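Local coordinates for protein transcriptional regulator, TetR family (Vibrio parahaemolyticus, PDB 3HE0) that probably binds operator DNA as a two-subunit transcriptional regulator of the TetR family, at residues N94-A99 against G173-D178; D14-A19 against A45-R50; Q30-Q35 against E56-E61; T90-I95 against D180-A185. All blocks are in the same frame, centred on the assembly; numbering follows the deposited sequence.

Contact 1 of 4, residues N94-A99 against G173-D178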
loop_
_atom_site.group_PDB
_atom_site.type_symbol
_atom_site.label_atom_id
_atom_site.label_comp_id
_atom_site.label_asym_id
_atom_site.label_seq_id
_atom_site.Cartn_x
_atom_site.Cartn_y
_atom_site.Cartn_z
ATOM N N ASN A 94 4.108 11.174 12.212
ATOM C CA ASN A 94 4.212 11.898 10.938
ATOM C C ASN A 94 3.632 11.043 9.800
ATOM O O ASN A 94 2.966 11.551 8.889
ATOM C CB ASN A 94 5.673 12.274 10.609
ATOM C CG ASN A 94 6.243 13.347 11.537
ATOM O OD1 ASN A 94 5.504 14.109 12.124
ATOM N ND2 ASN A 94 7.578 13.402 11.660
ATOM N N ILE A 95 3.905 9.744 9.821
ATOM C CA ILE A 95 3.393 8.894 8.748
ATOM C C ILE A 95 1.871 8.895 8.824
ATOM O O ILE A 95 1.214 9.010 7.812
ATOM C CB ILE A 95 3.961 7.444 8.774
ATOM C CG1 ILE A 95 5.435 7.435 8.383
ATOM C CG2 ILE A 95 3.167 6.507 7.802
ATOM C CD1 ILE A 95 6.174 6.127 8.804
ATOM N N TRP A 96 1.326 8.784 10.029
ATOM C CA TRP A 96 -0.115 8.725 10.219
ATOM C C TRP A 96 -0.775 9.980 9.660
ATOM O O TRP A 96 -1.815 9.920 9.014
ATOM C CB TRP A 96 -0.418 8.609 11.716
ATOM C CG TRP A 96 -1.839 8.537 12.083
ATOM C CD1 TRP A 96 -2.621 9.551 12.478
ATOM C CD2 TRP A 96 -2.641 7.366 12.127
ATOM N NE1 TRP A 96 -3.888 9.101 12.752
ATOM C CE2 TRP A 96 -3.919 7.752 12.552
ATOM C CE3 TRP A 96 -2.395 6.025 11.862
ATOM C CZ2 TRP A 96 -4.959 6.857 12.688
ATOM C CZ3 TRP A 96 -3.427 5.130 11.998
ATOM C CH2 TRP A 96 -4.698 5.546 12.419
ATOM N N ASN A 97 -0.156 11.117 9.933
ATOM C CA ASN A 97 -0.673 12.387 9.465
ATOM C C ASN A 97 -0.467 12.674 7.993
ATOM O O ASN A 97 -1.029 13.599 7.500
ATOM C CB ASN A 97 -0.149 13.533 10.342
ATOM C CG ASN A 97 -0.728 13.476 11.741
ATOM O OD1 ASN A 97 -0.005 13.474 12.734
ATOM N ND2 ASN A 97 -2.044 13.356 11.819
ATOM N N LEU A 98 0.292 11.872 7.273
ATOM C CA LEU A 98 0.341 12.025 5.824
ATOM C C LEU A 98 -0.891 11.439 5.140
ATOM O O LEU A 98 -1.112 11.724 3.957
ATOM C CB LEU A 98 1.571 11.342 5.244
ATOM C CG LEU A 98 2.820 12.206 5.302
ATOM C CD1 LEU A 98 4.023 11.377 4.957
ATOM C CD2 LEU A 98 2.665 13.347 4.327
ATOM N N ALA A 99 -1.655 10.600 5.840
ATOM C CA ALA A 99 -2.732 9.878 5.186
ATOM C C ALA A 99 -3.749 10.879 4.651
ATOM O O ALA A 99 -4.079 11.852 5.328
ATOM C CB ALA A 99 -3.408 8.893 6.148
ATOM N N GLY A 173 -12.070 5.102 6.423
ATOM C CA GLY A 173 -13.228 4.808 7.271
ATOM C C GLY A 173 -13.380 3.404 7.833
ATOM O O GLY A 173 -14.324 3.143 8.561
ATOM N N PHE A 174 -12.462 2.491 7.537
ATOM C CA PHE A 174 -12.657 1.095 7.960
ATOM C C PHE A 174 -12.742 0.909 9.484
ATOM O O PHE A 174 -13.404 -0.013 9.961
ATOM C CB PHE A 174 -11.607 0.170 7.324
ATOM C CG PHE A 174 -11.684 0.133 5.816
ATOM C CD1 PHE A 174 -12.886 -0.177 5.178
ATOM C CD2 PHE A 174 -10.572 0.425 5.034
ATOM C CE1 PHE A 174 -12.976 -0.195 3.803
ATOM C CE2 PHE A 174 -10.653 0.408 3.647
ATOM C CZ PHE A 174 -11.859 0.098 3.031
ATOM N N TYR A 175 -12.103 1.803 10.235
ATOM C CA TYR A 175 -12.208 1.817 11.699
ATOM C C TYR A 175 -11.868 3.213 12.261
ATOM O O TYR A 175 -11.115 3.979 11.638
ATOM C CB TYR A 175 -11.267 0.779 12.299
ATOM C CG TYR A 175 -9.844 1.081 11.953
ATOM C CD1 TYR A 175 -9.075 1.915 12.758
ATOM C CD2 TYR A 175 -9.277 0.573 10.787
ATOM C CE1 TYR A 175 -7.773 2.217 12.424
ATOM C CE2 TYR A 175 -7.975 0.864 10.442
ATOM C CZ TYR A 175 -7.225 1.681 11.261
ATOM O OH TYR A 175 -5.929 1.963 10.912
ATOM N N GLN A 176 -12.436 3.531 13.426
ATOM C CA GLN A 176 -12.110 4.760 14.168
ATOM C C GLN A 176 -11.153 4.404 15.316
ATOM O O GLN A 176 -11.361 3.419 16.025
ATOM C CB GLN A 176 -13.379 5.442 14.721
ATOM C CG GLN A 176 -14.148 6.373 13.740
ATOM C CD GLN A 176 -13.575 7.789 13.658
ATOM O OE1 GLN A 176 -12.505 8.006 13.083
ATOM N NE2 GLN A 176 -14.297 8.756 14.222
ATOM N N LEU A 177 -10.111 5.213 15.493
ATOM C CA LEU A 177 -9.069 4.946 16.471
ATOM C C LEU A 177 -8.954 6.128 17.440
ATOM O O LEU A 177 -8.566 7.226 17.018
ATOM C CB LEU A 177 -7.740 4.730 15.732
ATOM C CG LEU A 177 -6.931 3.472 16.056
ATOM C CD1 LEU A 177 -7.789 2.224 15.952
ATOM C CD2 LEU A 177 -5.751 3.357 15.111
ATOM N N ASP A 178 -9.294 5.914 18.722
ATOM C CA ASP A 178 -9.029 6.922 19.769
ATOM C C ASP A 178 -7.542 6.947 20.188
ATOM O O ASP A 178 -6.767 6.077 19.819
ATOM C CB ASP A 178 -9.971 6.766 20.988
ATOM C CG ASP A 178 -9.622 5.576 21.896
ATOM O OD1 ASP A 178 -8.558 4.941 21.747
ATOM O OD2 ASP A 178 -10.439 5.278 22.795
#
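The phenolic oxygen of Tyr-175 has two neighbours: it makes a weak hydrogen bond with the carbonyl O of Leu-166, and it meets the indole of Trp-96 at the ring edge, near the ring plane, with OH 4.1 Å from CH2. The two side chains come from opposite directions. With CG between the backbone N and the carbonyl carbon (chi1 61°), Tyr-175 swings its hydroxyl end to the tryptophan, while Trp-96 has CG trans to N (chi1 -180°) and so holds the six-membered ring out from helix 84-97. Leu-177 supplies the tighter apolar touch, its CD2 lying 3.6 Å from Trp-96 CH2 and approaching the indole at a slant. His-170, its ring at about 35° to the indole, and Leu-182 also pack against Trp-96. The contact is small, burying 98 Å² over both segments, and no hydrogen bond crosses it. The loop also reaches the second subunit: Phe-174 meets Trp-124 of that subunit with ring planes near perpendicular, and Leu-177 packs on its Val-154. The loop starts from the Schellman motif of helix 160-171, with Gly-173 as C-prime residue at positive phi, and joins two helices of the all-helical TetR-type C-terminal domain.

Contact 2 of 4, residues D14-A19 against A45-R50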
loop_
_atom_site.group_PDB
_atom_site.type_symbol
_atom_site.label_atom_id
_atom_site.label_comp_id
_atom_site.label_asym_id
_atom_site.label_seq_id
_atom_site.Cartn_x
_atom_site.Cartn_y
_atom_site.Cartn_z
ATOM N N ASP A 14 9.591 24.217 -9.882
ATOM C CA ASP A 14 8.746 23.801 -8.762
ATOM C C ASP A 14 7.258 24.029 -9.040
ATOM O O ASP A 14 6.445 23.170 -8.767
ATOM C CB ASP A 14 9.119 24.588 -7.497
ATOM C CG ASP A 14 10.512 24.257 -6.980
ATOM O OD1 ASP A 14 10.912 23.066 -6.967
ATOM O OD2 ASP A 14 11.195 25.204 -6.550
ATOM N N GLN A 15 6.926 25.190 -9.595
ATOM C CA GLN A 15 5.552 25.489 -9.981
ATOM C C GLN A 15 4.989 24.415 -10.933
ATOM O O GLN A 15 3.863 23.920 -10.772
ATOM C CB GLN A 15 5.505 26.870 -10.628
ATOM C CG GLN A 15 4.129 27.350 -10.988
ATOM C CD GLN A 15 4.156 28.777 -11.523
ATOM O OE1 GLN A 15 4.655 29.682 -10.860
ATOM N NE2 GLN A 15 3.601 28.981 -12.711
ATOM N N ILE A 16 5.806 24.021 -11.893
ATOM C CA ILE A 16 5.405 23.023 -12.865
ATOM C C ILE A 16 5.270 21.670 -12.194
ATOM O O ILE A 16 4.347 20.906 -12.520
ATOM C CB ILE A 16 6.441 22.921 -14.066
ATOM C CG1 ILE A 16 6.458 24.221 -14.869
ATOM C CG2 ILE A 16 6.109 21.730 -14.959
ATOM C CD1 ILE A 16 7.738 24.410 -15.822
ATOM N N LEU A 17 6.217 21.353 -11.308
ATOM C CA LEU A 17 6.158 20.089 -10.570
ATOM C C LEU A 17 4.937 20.047 -9.660
ATOM O O LEU A 17 4.288 19.016 -9.546
ATOM C CB LEU A 17 7.420 19.844 -9.740
ATOM C CG LEU A 17 8.633 19.302 -10.490
ATOM C CD1 LEU A 17 9.753 19.082 -9.517
ATOM C CD2 LEU A 17 8.351 18.025 -11.290
ATOM N N ALA A 18 4.637 21.180 -9.042
ATOM C CA ALA A 18 3.449 21.309 -8.196
ATOM C C ALA A 18 2.184 21.076 -9.018
ATOM O O ALA A 18 1.366 20.269 -8.636
ATOM C CB ALA A 18 3.399 22.664 -7.530
ATOM N N ALA A 19 2.058 21.737 -10.173
ATOM C CA ALA A 19 0.888 21.517 -11.057
ATOM C C ALA A 19 0.814 20.053 -11.475
ATOM O O ALA A 19 -0.251 19.429 -11.416
ATOM C CB ALA A 19 0.953 22.406 -12.288
ATOM N N ALA A 45 3.251 26.316 -22.996
ATOM C CA ALA A 45 3.793 24.951 -23.263
ATOM C C ALA A 45 5.287 24.979 -23.452
ATOM O O ALA A 45 6.001 24.097 -22.985
ATOM C CB ALA A 45 3.154 24.358 -24.511
ATOM N N GLY A 46 5.773 25.984 -24.174
ATOM C CA GLY A 46 7.200 26.072 -24.455
ATOM C C GLY A 46 8.034 26.170 -23.191
ATOM O O GLY A 46 9.119 25.630 -23.128
ATOM N N THR A 47 7.508 26.846 -22.168
ATOM C CA THR A 47 8.190 26.917 -20.884
ATOM C C THR A 47 8.455 25.525 -20.287
ATOM O O THR A 47 9.488 25.310 -19.689
ATOM C CB THR A 47 7.408 27.799 -19.909
ATOM O OG1 THR A 47 7.384 29.124 -20.461
ATOM C CG2 THR A 47 8.033 27.827 -18.516
ATOM N N ILE A 48 7.546 24.583 -20.462
ATOM C CA ILE A 48 7.744 23.275 -19.875
ATOM C C ILE A 48 8.975 22.589 -20.457
ATOM O O ILE A 48 9.719 21.892 -19.744
ATOM C CB ILE A 48 6.521 22.377 -20.058
ATOM C CG1 ILE A 48 5.364 22.948 -19.234
ATOM C CG2 ILE A 48 6.841 20.895 -19.631
ATOM C CD1 ILE A 48 4.032 22.507 -19.686
ATOM N N TYR A 49 9.188 22.781 -21.750
ATOM C CA TYR A 49 10.324 22.175 -22.431
ATOM C C TYR A 49 11.665 22.840 -22.161
ATOM O O TYR A 49 12.695 22.309 -22.556
ATOM C CB TYR A 49 10.033 22.048 -23.924
ATOM C CG TYR A 49 8.887 21.065 -24.144
ATOM C CD1 TYR A 49 9.102 19.707 -24.035
ATOM C CD2 TYR A 49 7.610 21.499 -24.427
ATOM C CE1 TYR A 49 8.088 18.793 -24.220
ATOM C CE2 TYR A 49 6.577 20.591 -24.627
ATOM C CZ TYR A 49 6.831 19.234 -24.522
ATOM O OH TYR A 49 5.827 18.300 -24.691
ATOM N N ARG A 50 11.666 23.966 -21.467
ATOM C CA ARG A 50 12.901 24.567 -21.002
ATOM C C ARG A 50 13.405 23.935 -19.720
ATOM O O ARG A 50 14.524 24.247 -19.271
ATOM C CB ARG A 50 12.708 26.049 -20.788
ATOM C CG ARG A 50 12.253 26.750 -22.072
ATOM C CD ARG A 50 12.754 28.140 -22.137
ATOM N NE ARG A 50 11.943 28.967 -21.293
ATOM C CZ ARG A 50 10.838 29.562 -21.701
ATOM N NH1 ARG A 50 10.427 29.407 -22.960
ATOM N NH2 ARG A 50 10.144 30.299 -20.840
#
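Ile-16 reaches from helix 13-27 to the short helix 45-49, where Thr-47 and Ile-48 receive it. Its CB points at that helix, with the CA atoms of Ile-16 and Ile-48 7.4 Å apart. The CG2 branch faces the side chain of Ile-48, its nearest atom there being CG1 at 4.5 Å. The other branch does the reaching: CG1 lies beside the backbone N (chi1 -65°) and chi2 is extended at 163°, which carries CD1 outward to the helix backbone. There CD1 lies 4.2 Å from CA of Ile-48 and 4.3 Å from the carbonyl O of Thr-47. The same methyl is 4.4 Å from both CG1 of Ile-48 and CG2 of Thr-47. Helix 45-49 follows helix 34-41 within the predicted helix-turn-helix, a position consistent with the recognition helix of TetR-type domains; Ile-16 packs it against helix 13-27. Tyr-51 and Phe-52 extend the apolar surroundings of Ile-16, and Ile-48 continues onto Met-34 and Ala-38 of helix 34-41. Within segment 45-50, one face of the Arg-50 guanidinium lies over CA of Thr-47, 3.7 Å above the plane. Gln-15 turns to helix 34-41 instead, where its NE2 is hydrogen-bonded to the carbonyl O of Ala-41.

Contact 3 of 4, residues Q30-Q35 against E56-E61. With SO4 (sulfate ion), chain D.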
loop_
_atom_site.group_PDB
_atom_site.type_symbol
_atom_site.label_atom_id
_atom_site.label_comp_id
_atom_site.label_asym_id
_atom_site.label_seq_id
_atom_site.Cartn_x
_atom_site.Cartn_y
_atom_site.Cartn_z
ATOM N N GLN A 30 -0.540 8.258 -16.358
ATOM C CA GLN A 30 -0.855 8.085 -17.797
ATOM C C GLN A 30 -1.775 9.186 -18.367
ATOM O O GLN A 30 -1.755 9.481 -19.570
ATOM C CB GLN A 30 -1.508 6.709 -18.052
ATOM C CG GLN A 30 -0.608 5.501 -17.797
ATOM C CD GLN A 30 -1.367 4.181 -17.894
ATOM O OE1 GLN A 30 -1.935 3.850 -18.937
ATOM N NE2 GLN A 30 -1.379 3.423 -16.804
ATOM N N GLY A 31 -2.596 9.769 -17.496
ATOM C CA GLY A 31 -3.536 10.799 -17.906
ATOM C C GLY A 31 -2.893 12.120 -18.273
ATOM O O GLY A 31 -3.481 12.892 -19.022
ATOM N N LEU A 32 -1.676 12.361 -17.786
ATOM C CA LEU A 32 -1.082 13.682 -17.825
ATOM C C LEU A 32 -0.905 14.216 -19.238
ATOM O O LEU A 32 -0.348 13.555 -20.114
ATOM C CB LEU A 32 0.257 13.680 -17.089
ATOM C CG LEU A 32 0.912 15.050 -16.881
ATOM C CD1 LEU A 32 0.271 15.808 -15.748
ATOM C CD2 LEU A 32 2.356 14.869 -16.593
ATOM N N SER A 33 -1.403 15.433 -19.434
ATOM C CA SER A 33 -1.283 16.174 -20.688
ATOM C C SER A 33 -0.335 17.340 -20.514
ATOM O O SER A 33 -0.501 18.130 -19.591
ATOM C CB SER A 33 -2.637 16.757 -21.084
ATOM O OG SER A 33 -2.443 17.965 -21.802
HETATM N N MSE A 34 0.615 17.496 -21.426
HETATM C CA MSE A 34 1.520 18.632 -21.334
HETATM C C MSE A 34 0.755 19.961 -21.442
HETATM O O MSE A 34 1.152 20.974 -20.851
HETATM C CB MSE A 34 2.613 18.535 -22.392
HETATM C CG MSE A 34 3.575 17.355 -22.194
HETATM SE SE MSE A 34 4.514 17.284 -20.470
HETATM C CE MSE A 34 6.368 17.667 -20.970
ATOM N N GLN A 35 -0.361 19.944 -22.164
ATOM C CA GLN A 35 -1.171 21.152 -22.371
ATOM C C GLN A 35 -1.901 21.598 -21.104
ATOM O O GLN A 35 -1.844 22.770 -20.718
ATOM C CB GLN A 35 -2.185 20.936 -23.503
ATOM C CG GLN A 35 -2.732 22.228 -24.107
ATOM C CD GLN A 35 -1.654 23.062 -24.786
ATOM O OE1 GLN A 35 -1.337 24.154 -24.323
ATOM N NE2 GLN A 35 -1.075 22.546 -25.875
ATOM N N GLU A 56 8.033 11.797 -20.196
ATOM C CA GLU A 56 8.632 10.708 -19.424
ATOM C C GLU A 56 9.647 11.241 -18.431
ATOM O O GLU A 56 9.674 10.827 -17.283
ATOM C CB GLU A 56 9.302 9.699 -20.360
ATOM C CG GLU A 56 8.368 9.140 -21.422
ATOM C CD GLU A 56 8.410 9.878 -22.782
ATOM O OE1 GLU A 56 8.005 11.080 -22.881
ATOM O OE2 GLU A 56 8.832 9.211 -23.782
ATOM N N HIS A 57 10.454 12.211 -18.851
ATOM C CA HIS A 57 11.412 12.815 -17.906
ATOM C C HIS A 57 10.725 13.587 -16.814
ATOM O O HIS A 57 11.097 13.485 -15.655
ATOM C CB HIS A 57 12.449 13.676 -18.632
ATOM C CG HIS A 57 13.497 12.865 -19.298
ATOM N ND1 HIS A 57 13.344 12.359 -20.573
ATOM C CD2 HIS A 57 14.689 12.419 -18.850
ATOM C CE1 HIS A 57 14.424 11.672 -20.897
ATOM N NE2 HIS A 57 15.244 11.672 -19.860
ATOM N N LEU A 58 9.686 14.313 -17.181
ATOM C CA LEU A 58 8.846 14.985 -16.178
ATOM C C LEU A 58 8.320 13.990 -15.142
ATOM O O LEU A 58 8.404 14.245 -13.962
ATOM C CB LEU A 58 7.684 15.718 -16.831
ATOM C CG LEU A 58 6.653 16.373 -15.923
ATOM C CD1 LEU A 58 7.274 17.454 -15.028
ATOM C CD2 LEU A 58 5.581 16.952 -16.851
ATOM N N LEU A 59 7.802 12.847 -15.586
ATOM C CA LEU A 59 7.252 11.852 -14.633
ATOM C C LEU A 59 8.306 11.384 -13.631
ATOM O O LEU A 59 8.033 11.282 -12.430
ATOM C CB LEU A 59 6.578 10.658 -15.370
ATOM C CG LEU A 59 5.379 11.091 -16.255
ATOM C CD1 LEU A 59 4.648 9.968 -16.992
ATOM C CD2 LEU A 59 4.366 11.882 -15.443
ATOM N N GLU A 60 9.520 11.142 -14.101
ATOM C CA GLU A 60 10.589 10.691 -13.211
ATOM C C GLU A 60 10.912 11.734 -12.164
ATOM O O GLU A 60 11.216 11.401 -11.008
ATOM C CB GLU A 60 11.854 10.351 -14.013
ATOM C CG GLU A 60 12.997 9.797 -13.164
ATOM C CD GLU A 60 12.624 8.486 -12.394
ATOM O OE1 GLU A 60 11.726 7.699 -12.839
ATOM O OE2 GLU A 60 13.233 8.263 -11.314
ATOM N N GLU A 61 10.862 12.998 -12.575
ATOM C CA GLU A 61 11.179 14.095 -11.680
ATOM C C GLU A 61 10.057 14.229 -10.693
ATOM O O GLU A 61 10.285 14.595 -9.555
ATOM C CB GLU A 61 11.343 15.423 -12.440
ATOM C CG GLU A 61 12.548 15.470 -13.337
ATOM C CD GLU A 61 13.811 15.172 -12.551
ATOM O OE1 GLU A 61 14.008 15.821 -11.495
ATOM O OE2 GLU A 61 14.576 14.250 -12.940
HETATM S S SO4 D . -1.756 5.710 -13.623
HETATM O O1 SO4 D . -0.464 5.610 -14.291
HETATM O O2 SO4 D . -2.439 6.905 -14.107
HETATM O O3 SO4 D . -1.537 5.751 -12.172
HETATM O O4 SO4 D . -2.585 4.567 -13.996
#
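A single methyl of Leu-32, CD2, touches two leucines of helix 55-74, lying 3.8 Å from CD2 of Leu-58 and equally far from CD2 of Leu-59. This apolar cluster ties the lead-in to the predicted helix-turn-helix of the TetR-type DNA-binding domain to the long helix that runs on toward the C-terminal domain. Leu-32 crosses Leu-58 at about a right angle but slides past Leu-59 in the opposite direction. Leu-58 is turned inward with CG anti to its backbone N (chi1 175°), and its CD2 meets the selenium of Met-34, a selenomethionine, tip to tip at 3.8 Å. Met-34 arrives there on a chain bent at chi2 and chi3, with Ile-48 and Tyr-49 packed on it. Leu-23 and Ile-24 of helix 13-27 add to the packing on Leu-32 and Leu-59 respectively.

Farther out, side-chain-to-backbone bonds position the segment. Lys-55 NZ is hydrogen-bonded to the carbonyl O of Leu-32, and Ser-33 N-caps helix 34-41, its OG accepting weakly from Gln-35 N and also bonding with Lys-36 N. At the other end a sulfate, probably from the crystallisation liquor, sits where the subunits approach, bound by Arg-109 NE of this chain and Arg-109 NH1 of the second subunit. Gln-30 N donates to its O2 over 3.2 Å at an angle of 148°.

Contact 4 of 4, residues T90-I95 against D180-A185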
loop_
_atom_site.group_PDB
_atom_site.type_symbol
_atom_site.label_atom_id
_atom_site.label_comp_id
_atom_site.label_asym_id
_atom_site.label_seq_id
_atom_site.Cartn_x
_atom_site.Cartn_y
_atom_site.Cartn_z
ATOM N N THR A 90 7.714 9.787 16.824
ATOM C CA THR A 90 7.536 10.990 16.040
ATOM C C THR A 90 7.284 10.640 14.569
ATOM O O THR A 90 6.311 11.089 13.967
ATOM C CB THR A 90 8.765 11.950 16.160
ATOM O OG1 THR A 90 9.007 12.241 17.538
ATOM C CG2 THR A 90 8.531 13.259 15.432
HETATM N N MSE A 91 8.172 9.838 14.001
HETATM C CA MSE A 91 8.080 9.463 12.602
HETATM C C MSE A 91 6.806 8.666 12.352
HETATM O O MSE A 91 6.148 8.859 11.335
HETATM C CB MSE A 91 9.300 8.639 12.184
HETATM C CG MSE A 91 10.564 9.465 12.121
HETATM SE SE MSE A 91 12.118 8.355 11.750
HETATM C CE MSE A 91 13.455 9.773 11.647
ATOM N N TRP A 92 6.457 7.785 13.284
ATOM C CA TRP A 92 5.255 6.953 13.135
ATOM C C TRP A 92 4.054 7.880 12.998
ATOM O O TRP A 92 3.218 7.694 12.134
ATOM C CB TRP A 92 5.102 6.029 14.350
ATOM C CG TRP A 92 4.177 4.894 14.170
ATOM C CD1 TRP A 92 4.508 3.569 13.998
ATOM C CD2 TRP A 92 2.749 4.948 14.165
ATOM N NE1 TRP A 92 3.368 2.809 13.883
ATOM C CE2 TRP A 92 2.279 3.638 13.989
ATOM C CE3 TRP A 92 1.822 5.981 14.312
ATOM C CZ2 TRP A 92 0.933 3.347 13.922
ATOM C CZ3 TRP A 92 0.487 5.676 14.257
ATOM C CH2 TRP A 92 0.056 4.372 14.063
ATOM N N LEU A 93 3.987 8.898 13.849
ATOM C CA LEU A 93 2.868 9.856 13.844
ATOM C C LEU A 93 2.916 10.794 12.644
ATOM O O LEU A 93 1.880 11.174 12.099
ATOM C CB LEU A 93 2.833 10.673 15.139
ATOM C CG LEU A 93 2.264 9.926 16.348
ATOM C CD1 LEU A 93 2.390 10.778 17.620
ATOM C CD2 LEU A 93 0.802 9.529 16.125
ATOM N N ASN A 94 4.108 11.174 12.212
ATOM C CA ASN A 94 4.212 11.898 10.938
ATOM C C ASN A 94 3.632 11.043 9.800
ATOM O O ASN A 94 2.966 11.551 8.889
ATOM C CB ASN A 94 5.673 12.274 10.609
ATOM C CG ASN A 94 6.243 13.347 11.537
ATOM O OD1 ASN A 94 5.504 14.109 12.124
ATOM N ND2 ASN A 94 7.578 13.402 11.660
ATOM N N ILE A 95 3.905 9.744 9.821
ATOM C CA ILE A 95 3.393 8.894 8.748
ATOM C C ILE A 95 1.871 8.895 8.824
ATOM O O ILE A 95 1.214 9.010 7.812
ATOM C CB ILE A 95 3.961 7.444 8.774
ATOM C CG1 ILE A 95 5.435 7.435 8.383
ATOM C CG2 ILE A 95 3.167 6.507 7.802
ATOM C CD1 ILE A 95 6.174 6.127 8.804
ATOM N N ASP A 180 -5.883 6.436 22.968
ATOM C CA ASP A 180 -5.429 5.219 23.633
ATOM C C ASP A 180 -5.160 4.130 22.580
ATOM O O ASP A 180 -4.140 3.465 22.633
ATOM C CB ASP A 180 -6.449 4.717 24.674
ATOM C CG ASP A 180 -6.267 5.354 26.058
ATOM O OD1 ASP A 180 -5.156 5.841 26.366
ATOM O OD2 ASP A 180 -7.250 5.372 26.843
ATOM N N ALA A 181 -6.075 3.984 21.623
ATOM C CA ALA A 181 -5.978 2.975 20.563
ATOM C C ALA A 181 -4.788 3.247 19.643
ATOM O O ALA A 181 -4.089 2.329 19.234
ATOM C CB ALA A 181 -7.295 2.923 19.752
ATOM N N LEU A 182 -4.537 4.511 19.345
ATOM C CA LEU A 182 -3.396 4.873 18.511
ATOM C C LEU A 182 -2.058 4.578 19.198
ATOM O O LEU A 182 -1.113 4.003 18.586
ATOM C CB LEU A 182 -3.496 6.353 18.138
ATOM C CG LEU A 182 -2.816 6.809 16.852
ATOM C CD1 LEU A 182 -3.261 5.988 15.661
ATOM C CD2 LEU A 182 -3.133 8.280 16.622
ATOM N N GLU A 183 -1.952 4.968 20.463
ATOM C CA GLU A 183 -0.737 4.669 21.227
ATOM C C GLU A 183 -0.572 3.147 21.335
ATOM O O GLU A 183 0.556 2.660 21.274
ATOM C CB GLU A 183 -0.745 5.336 22.608
ATOM C CG GLU A 183 0.508 5.070 23.484
ATOM C CD GLU A 183 1.832 5.473 22.823
ATOM O OE1 GLU A 183 1.912 6.579 22.223
ATOM O OE2 GLU A 183 2.806 4.672 22.911
ATOM N N ALA A 184 -1.680 2.408 21.435
ATOM C CA ALA A 184 -1.591 0.945 21.490
ATOM C C ALA A 184 -1.055 0.412 20.176
ATOM O O ALA A 184 -0.218 -0.494 20.176
ATOM C CB ALA A 184 -2.925 0.293 21.827
ATOM N N ALA A 185 -1.500 0.991 19.065
ATOM C CA ALA A 185 -0.933 0.631 17.754
ATOM C C ALA A 185 0.565 0.947 17.629
ATOM O O ALA A 185 1.332 0.121 17.083
ATOM C CB ALA A 185 -1.704 1.297 16.609
#
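Two helices of the all-helical C-terminal domain, 84-97 and 179-193, face each other here, with Trp-92 and Leu-93 on the first meeting Leu-182 and Ala-185 on the second. The axes of segments 90-95 and 180-185 approach to 11.7 Å at 120° to one another, so the contact is made by large side chains and not by backbone packing. Trp-92 contributes most. Turned away from its backbone N and beside the carbonyl carbon (chi1 -164°), its indole projects toward helix 179-193, and CD1 of Leu-182 meets it at the edge, near the ring plane, at 4.0 Å from CZ3 and at the same distance from CH2. One turn on, the CB of Ala-185 comes to 4.3 Å from CZ2, obliquely to the ring. The second branch of Leu-182 is used as well: its CD2 lies 4.2 Å from CD2 of Leu-93, so that the forked leucine spans two consecutive residues of helix 84-97.

In this TetR-type domain the indole also reaches helix 160-171, packing on Ser-163, while Ile-186 and Ser-189 extend its contact along helix 179-193. Tyr-88, one turn earlier on the same helix as Trp-92, meets it with ring planes at about 50°. Polar ties flank the apolar patch: Glu-183 OE2 forms a salt bridge with Arg-89 NH1, and Asp-178, the N-cap of helix 179-193, accepts from Ala-181 N through OD1. Ala-184 packs on Leu-150 of the second subunit.

In the fold
The four contacts form two pairs. Contacts 2 and 3 alternate along the chain within the DNA-binding part, their centres 10 Å apart, and are joined where Leu-17 CD2 meets Leu-58 CD1 at 3.9 Å. Contacts 1 and 4 both start from helix 84-97 in the C-terminal domain, with centres 9 Å apart; they share Asn-94 and Ile-95, and touch where Leu-182 CD1 lies 3.5 Å from Trp-96 CZ2. Between the pairs no atoms touch; the centres of contacts 1 and 3 are 30 Å apart, those of contacts 2 and 4 37 Å. Contacts 1, 3 and 4 each reach the second subunit, contact 3 beside the sulfate.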